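Local coordinates for protein arylmalonate decarboxylase (Bordetella bronchiseptica, PDB 3IXL) that catalyses the decarboxylation of 2-aryl-2-methylmalonates to 2-arylpropionates and carbon dioxide, taking up a proton in the process, at residues D30-S42 / V51-Q65. The protein carries 2 engineered substitutions. Numbering follows the deposited sequence.
With SO4 (sulfate ion), chain B.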
loop_
_atom_site.group_PDB
_atom_site.type_symbol
_atom_site.label_atom_id
_atom_site.label_comp_id
_atom_site.label_asym_id
_atom_site.label_seq_id
_atom_site.Cartn_x
_atom_site.Cartn_y
_atom_site.Cartn_z
ATOM N N ASP A 30 -5.601 -18.954 0.350
ATOM C CA ASP A 30 -6.713 -19.578 1.076
ATOM C C ASP A 30 -7.537 -18.610 1.927
ATOM O O ASP A 30 -8.364 -19.030 2.734
ATOM C CB ASP A 30 -6.217 -20.789 1.856
ATOM C CG ASP A 30 -5.645 -21.875 0.938
ATOM O OD1 ASP A 30 -6.009 -21.918 -0.267
ATOM O OD2 ASP A 30 -4.835 -22.684 1.423
ATOM N N LEU A 31 -7.331 -17.309 1.721
ATOM C CA LEU A 31 -8.142 -16.293 2.387
ATOM C C LEU A 31 -9.112 -15.630 1.412
ATOM O O LEU A 31 -8.746 -15.377 0.266
ATOM C CB LEU A 31 -7.259 -15.229 3.042
ATOM C CG LEU A 31 -6.335 -15.669 4.172
ATOM C CD1 LEU A 31 -5.745 -14.423 4.815
ATOM C CD2 LEU A 31 -7.044 -16.513 5.222
ATOM N N PRO A 32 -10.359 -15.376 1.855
ATOM C CA PRO A 32 -11.337 -14.667 1.024
ATOM C C PRO A 32 -11.211 -13.146 1.125
ATOM O O PRO A 32 -11.175 -12.575 2.227
ATOM C CB PRO A 32 -12.675 -15.124 1.599
ATOM C CG PRO A 32 -12.380 -15.366 3.063
ATOM C CD PRO A 32 -10.936 -15.809 3.144
ATOM N N PHE A 33 -11.150 -12.505 -0.028
ATOM C CA PHE A 33 -11.135 -11.050 -0.114
ATOM C C PHE A 33 -12.299 -10.589 -0.962
ATOM O O PHE A 33 -12.621 -11.229 -1.960
ATOM C CB PHE A 33 -9.829 -10.562 -0.751
ATOM C CG PHE A 33 -8.610 -10.901 0.046
ATOM C CD1 PHE A 33 -7.880 -12.058 -0.237
ATOM C CD2 PHE A 33 -8.179 -10.082 1.086
ATOM C CE1 PHE A 33 -6.753 -12.395 0.504
ATOM C CE2 PHE A 33 -7.045 -10.415 1.834
ATOM C CZ PHE A 33 -6.339 -11.571 1.550
ATOM N N ILE A 34 -12.933 -9.490 -0.563
ATOM C CA ILE A 34 -13.967 -8.856 -1.368
ATOM C C ILE A 34 -13.594 -7.403 -1.551
ATOM O O ILE A 34 -12.866 -6.845 -0.718
ATOM C CB ILE A 34 -15.386 -9.002 -0.750
ATOM C CG1 ILE A 34 -15.444 -8.413 0.666
ATOM C CG2 ILE A 34 -15.830 -10.472 -0.785
ATOM C CD1 ILE A 34 -16.861 -8.334 1.257
ATOM N N ALA A 35 -14.059 -6.795 -2.636
ATOM C CA ALA A 35 -13.625 -5.449 -2.969
ATOM C C ALA A 35 -14.751 -4.608 -3.510
ATOM O O ALA A 35 -15.768 -5.123 -3.969
ATOM C CB ALA A 35 -12.444 -5.472 -3.938
ATOM N N SER A 36 -14.554 -3.305 -3.414
ATOM C CA SER A 36 -15.510 -2.329 -3.886
ATOM C C SER A 36 -14.700 -1.185 -4.492
ATOM O O SER A 36 -13.732 -0.709 -3.880
ATOM C CB SER A 36 -16.386 -1.861 -2.727
ATOM O OG SER A 36 -17.485 -1.095 -3.202
ATOM N N GLY A 37 -15.076 -0.766 -5.700
ATOM C CA GLY A 37 -14.271 0.167 -6.490
ATOM C C GLY A 37 -14.699 1.617 -6.484
ATOM O O GLY A 37 -15.883 1.926 -6.637
ATOM N N LEU A 38 -13.722 2.509 -6.354
ATOM C CA LEU A 38 -13.976 3.946 -6.271
ATOM C C LEU A 38 -14.218 4.618 -7.607
ATOM O O LEU A 38 -14.953 5.600 -7.667
ATOM C CB LEU A 38 -12.802 4.650 -5.593
ATOM C CG LEU A 38 -12.581 4.286 -4.133
ATOM C CD1 LEU A 38 -11.213 4.726 -3.670
ATOM C CD2 LEU A 38 -13.639 4.957 -3.285
ATOM N N GLY A 39 -13.573 4.121 -8.661
ATOM C CA GLY A 39 -13.582 4.802 -9.951
ATOM C C GLY A 39 -12.628 5.978 -10.035
ATOM O O GLY A 39 -12.940 6.984 -10.673
ATOM N N LEU A 40 -11.460 5.861 -9.402
ATOM C CA LEU A 40 -10.445 6.914 -9.465
ATOM C C LEU A 40 -10.023 7.173 -10.907
ATOM O O LEU A 40 -9.760 6.230 -11.653
ATOM C CB LEU A 40 -9.220 6.513 -8.626
ATOM C CG LEU A 40 -8.025 7.473 -8.583
ATOM C CD1 LEU A 40 -8.402 8.769 -7.866
ATOM C CD2 LEU A 40 -6.838 6.815 -7.904
ATOM N N GLY A 41 -9.951 8.450 -11.284
ATOM C CA GLY A 41 -9.649 8.833 -12.664
ATOM C C GLY A 41 -8.180 9.020 -13.006
ATOM O O GLY A 41 -7.769 8.812 -14.150
ATOM N N SER A 42 -7.395 9.447 -12.023
ATOM C CA SER A 42 -5.961 9.623 -12.174
ATOM C C SER A 42 -5.340 9.602 -10.788
ATOM O O SER A 42 -5.995 9.952 -9.794
ATOM C CB SER A 42 -5.643 10.946 -12.866
ATOM O OG SER A 42 -6.038 12.033 -12.052
ATOM N N VAL A 51 -13.054 11.334 -5.620
ATOM C CA VAL A 51 -13.560 10.068 -5.066
ATOM C C VAL A 51 -13.425 9.930 -3.552
ATOM O O VAL A 51 -14.049 9.044 -2.959
ATOM C CB VAL A 51 -12.919 8.815 -5.735
ATOM C CG1 VAL A 51 -13.267 8.760 -7.213
ATOM C CG2 VAL A 51 -11.405 8.759 -5.497
ATOM N N ILE A 52 -12.608 10.780 -2.927
ATOM C CA ILE A 52 -12.272 10.594 -1.512
ATOM C C ILE A 52 -13.514 10.585 -0.613
ATOM O O ILE A 52 -13.558 9.879 0.392
ATOM C CB ILE A 52 -11.224 11.635 -1.022
ATOM C CG1 ILE A 52 -10.741 11.335 0.403
ATOM C CG2 ILE A 52 -11.799 13.047 -1.072
ATOM C CD1 ILE A 52 -9.921 10.066 0.540
ATOM N N GLU A 53 -14.527 11.357 -0.996
ATOM C CA GLU A 53 -15.728 11.481 -0.178
ATOM C C GLU A 53 -16.578 10.219 -0.164
ATOM O O GLU A 53 -17.434 10.064 0.712
ATOM C CB GLU A 53 -16.570 12.659 -0.658
ATOM C CG GLU A 53 -15.843 13.987 -0.514
ATOM C CD GLU A 53 -16.508 15.111 -1.277
ATOM O OE1 GLU A 53 -16.725 16.171 -0.662
ATOM O OE2 GLU A 53 -16.808 14.945 -2.476
ATOM N N SER A 54 -16.349 9.329 -1.125
ATOM C CA SER A 54 -17.120 8.093 -1.232
ATOM C C SER A 54 -16.548 6.934 -0.429
ATOM O O SER A 54 -17.178 5.892 -0.328
ATOM C CB SER A 54 -17.269 7.678 -2.694
ATOM O OG SER A 54 -16.031 7.252 -3.249
ATOM N N VAL A 55 -15.354 7.113 0.124
ATOM C CA VAL A 55 -14.690 6.039 0.851
ATOM C C VAL A 55 -15.571 5.459 1.960
ATOM O O VAL A 55 -15.719 4.243 2.064
ATOM C CB VAL A 55 -13.310 6.480 1.378
ATOM C CG1 VAL A 55 -12.757 5.460 2.388
ATOM C CG2 VAL A 55 -12.347 6.654 0.205
ATOM N N VAL A 56 -16.181 6.326 2.759
ATOM C CA VAL A 56 -17.019 5.861 3.867
ATOM C C VAL A 56 -18.197 4.996 3.383
ATOM O O VAL A 56 -18.518 3.972 3.988
ATOM C CB VAL A 56 -17.502 7.053 4.727
ATOM C CG1 VAL A 56 -18.637 6.648 5.657
ATOM C CG2 VAL A 56 -16.336 7.601 5.535
ATOM N N ASP A 57 -18.811 5.386 2.270
ATOM C CA ASP A 57 -19.928 4.621 1.717
ATOM C C ASP A 57 -19.483 3.250 1.232
ATOM O O ASP A 57 -20.207 2.269 1.388
ATOM C CB ASP A 57 -20.623 5.393 0.594
ATOM C CG ASP A 57 -21.309 6.656 1.097
ATOM O OD1 ASP A 57 -21.906 6.637 2.198
ATOM O OD2 ASP A 57 -21.228 7.682 0.394
ATOM N N HIS A 58 -18.281 3.177 0.655
ATOM C CA HIS A 58 -17.739 1.889 0.224
ATOM C C HIS A 58 -17.415 1.001 1.427
ATOM O O HIS A 58 -17.640 -0.206 1.391
ATOM C CB HIS A 58 -16.509 2.074 -0.670
ATOM C CG HIS A 58 -16.851 2.485 -2.066
ATOM N ND1 HIS A 58 -17.170 1.574 -3.049
ATOM C CD2 HIS A 58 -16.948 3.708 -2.639
ATOM C CE1 HIS A 58 -17.437 2.216 -4.171
ATOM N NE2 HIS A 58 -17.312 3.512 -3.950
ATOM N N ALA A 59 -16.907 1.611 2.501
ATOM C CA ALA A 59 -16.687 0.878 3.752
ATOM C C ALA A 59 -17.992 0.243 4.270
ATOM O O ALA A 59 -18.007 -0.922 4.668
ATOM C CB ALA A 59 -16.049 1.788 4.807
ATOM N N ARG A 60 -19.070 1.025 4.263
ATOM C CA ARG A 60 -20.381 0.554 4.693
ATOM C C ARG A 60 -20.885 -0.591 3.809
ATOM O O ARG A 60 -21.453 -1.561 4.325
ATOM C CB ARG A 60 -21.390 1.697 4.681
ATOM C CG ARG A 60 -21.202 2.759 5.759
ATOM C CD ARG A 60 -22.330 3.793 5.649
ATOM N NE ARG A 60 -22.223 4.892 6.606
ATOM C CZ ARG A 60 -22.731 4.874 7.838
ATOM N NH1 ARG A 60 -23.382 3.805 8.287
ATOM N NH2 ARG A 60 -22.580 5.929 8.628
ATOM N N ARG A 61 -20.673 -0.490 2.491
ATOM C CA ARG A 61 -21.071 -1.583 1.596
ATOM C C ARG A 61 -20.364 -2.873 1.987
ATOM O O ARG A 61 -20.985 -3.929 2.117
ATOM C CB ARG A 61 -20.792 -1.276 0.119
ATOM C CG ARG A 61 -21.219 -2.447 -0.770
ATOM C CD ARG A 61 -20.638 -2.412 -2.153
ATOM N NE ARG A 61 -20.883 -3.685 -2.838
ATOM C CZ ARG A 61 -20.160 -4.148 -3.856
ATOM N NH1 ARG A 61 -19.126 -3.446 -4.312
ATOM N NH2 ARG A 61 -20.456 -5.323 -4.411
ATOM N N LEU A 62 -19.051 -2.784 2.181
ATOM C CA LEU A 62 -18.278 -3.963 2.568
ATOM C C LEU A 62 -18.723 -4.546 3.915
ATOM O O LEU A 62 -18.758 -5.767 4.091
ATOM C CB LEU A 62 -16.774 -3.642 2.565
ATOM C CG LEU A 62 -16.202 -3.332 1.172
ATOM C CD1 LEU A 62 -14.899 -2.560 1.299
ATOM C CD2 LEU A 62 -16.003 -4.595 0.341
ATOM N N GLN A 63 -19.061 -3.669 4.862
ATOM C CA GLN A 63 -19.623 -4.112 6.131
ATOM C C GLN A 63 -20.913 -4.912 5.917
ATOM O O GLN A 63 -21.077 -5.983 6.496
ATOM C CB GLN A 63 -19.880 -2.917 7.062
ATOM C CG GLN A 63 -20.372 -3.312 8.465
ATOM C CD GLN A 63 -21.881 -3.452 8.557
ATOM O OE1 GLN A 63 -22.629 -2.767 7.860
ATOM N NE2 GLN A 63 -22.336 -4.349 9.427
ATOM N N LYS A 64 -21.801 -4.384 5.082
ATOM C CA LYS A 64 -23.070 -5.071 4.814
ATOM C C LYS A 64 -22.828 -6.440 4.179
ATOM O O LYS A 64 -23.585 -7.392 4.422
ATOM C CB LYS A 64 -23.966 -4.232 3.910
ATOM C CG LYS A 64 -24.489 -2.959 4.538
ATOM C CD LYS A 64 -25.561 -2.341 3.654
ATOM C CE LYS A 64 -25.443 -0.823 3.598
ATOM N NZ LYS A 64 -24.378 -0.351 2.652
ATOM N N GLN A 65 -21.776 -6.540 3.371
ATOM C CA GLN A 65 -21.398 -7.818 2.755
ATOM C C GLN A 65 -20.767 -8.822 3.720
ATOM O O GLN A 65 -20.431 -9.942 3.327
ATOM C CB GLN A 65 -20.439 -7.576 1.593
ATOM C CG GLN A 65 -21.055 -6.890 0.407
ATOM C CD GLN A 65 -20.056 -6.740 -0.717
ATOM O OE1 GLN A 65 -20.108 -7.464 -1.709
ATOM N NE2 GLN A 65 -19.109 -5.834 -0.546
HETATM S S SO4 B . -7.539 13.642 -15.630
HETATM O O1 SO4 B . -6.911 12.508 -16.311
HETATM O O2 SO4 B . -7.629 13.349 -14.201
HETATM O O3 SO4 B . -6.726 14.843 -15.821
HETATM O O4 SO4 B . -8.872 13.868 -16.186
HETATM O O HOH W 1 -17.534 -6.771 -2.643
HETATM O O HOH W 2 -16.794 5.976 -5.615
#
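S36, near the end of edge strand 33-37, meets H58 and R61 of helix 55-64 through one hydroxyl. S36 OG lies 2.7 Å from H58 ND1, at the edge of the imidazole and in its plane, in a hydrogen bond that either partner could donate. S36 OG also accepts from R61 NH1 at 3.1 Å, with an N-H...O angle of 153° and the oxygen close to the guanidinium plane. The serine torsion, with OG opposite the backbone N (chi1 -169°), and an R61 chain extended from CG to NE bring the groups together.

On the far side of the histidine, H58 NE2 is 3.0 Å from a water that donates to L38 O and S54 OG, so the ring is gripped at both nitrogens. S54 OG in turn gives its proton to V51 O at 2.7 Å, in the carbonyl plane. L38 CD2 wedges between H58, S54 and V55, coming within 3.6 Å of H58 CD2, while the side chains of L40 and V51 cross at about a right angle, L40 CD1 resting on V51 CG2. At the other end, I34 slides past L62 and Q65, and a second water joins Q65 NE2 to A35 O.

The helix runs back roughly antiparallel to the strand (147°), as part of the beta-alpha-beta crossover that leads from strand 33-37 over strand 8-13 to the parallel strand 67-72; L38 and L62 also touch I12 of strand 8-13. With the R61 guanidinium bonded to the same hydroxyl as the imidazole, its positive charge would probably disfavour a second charge on H58.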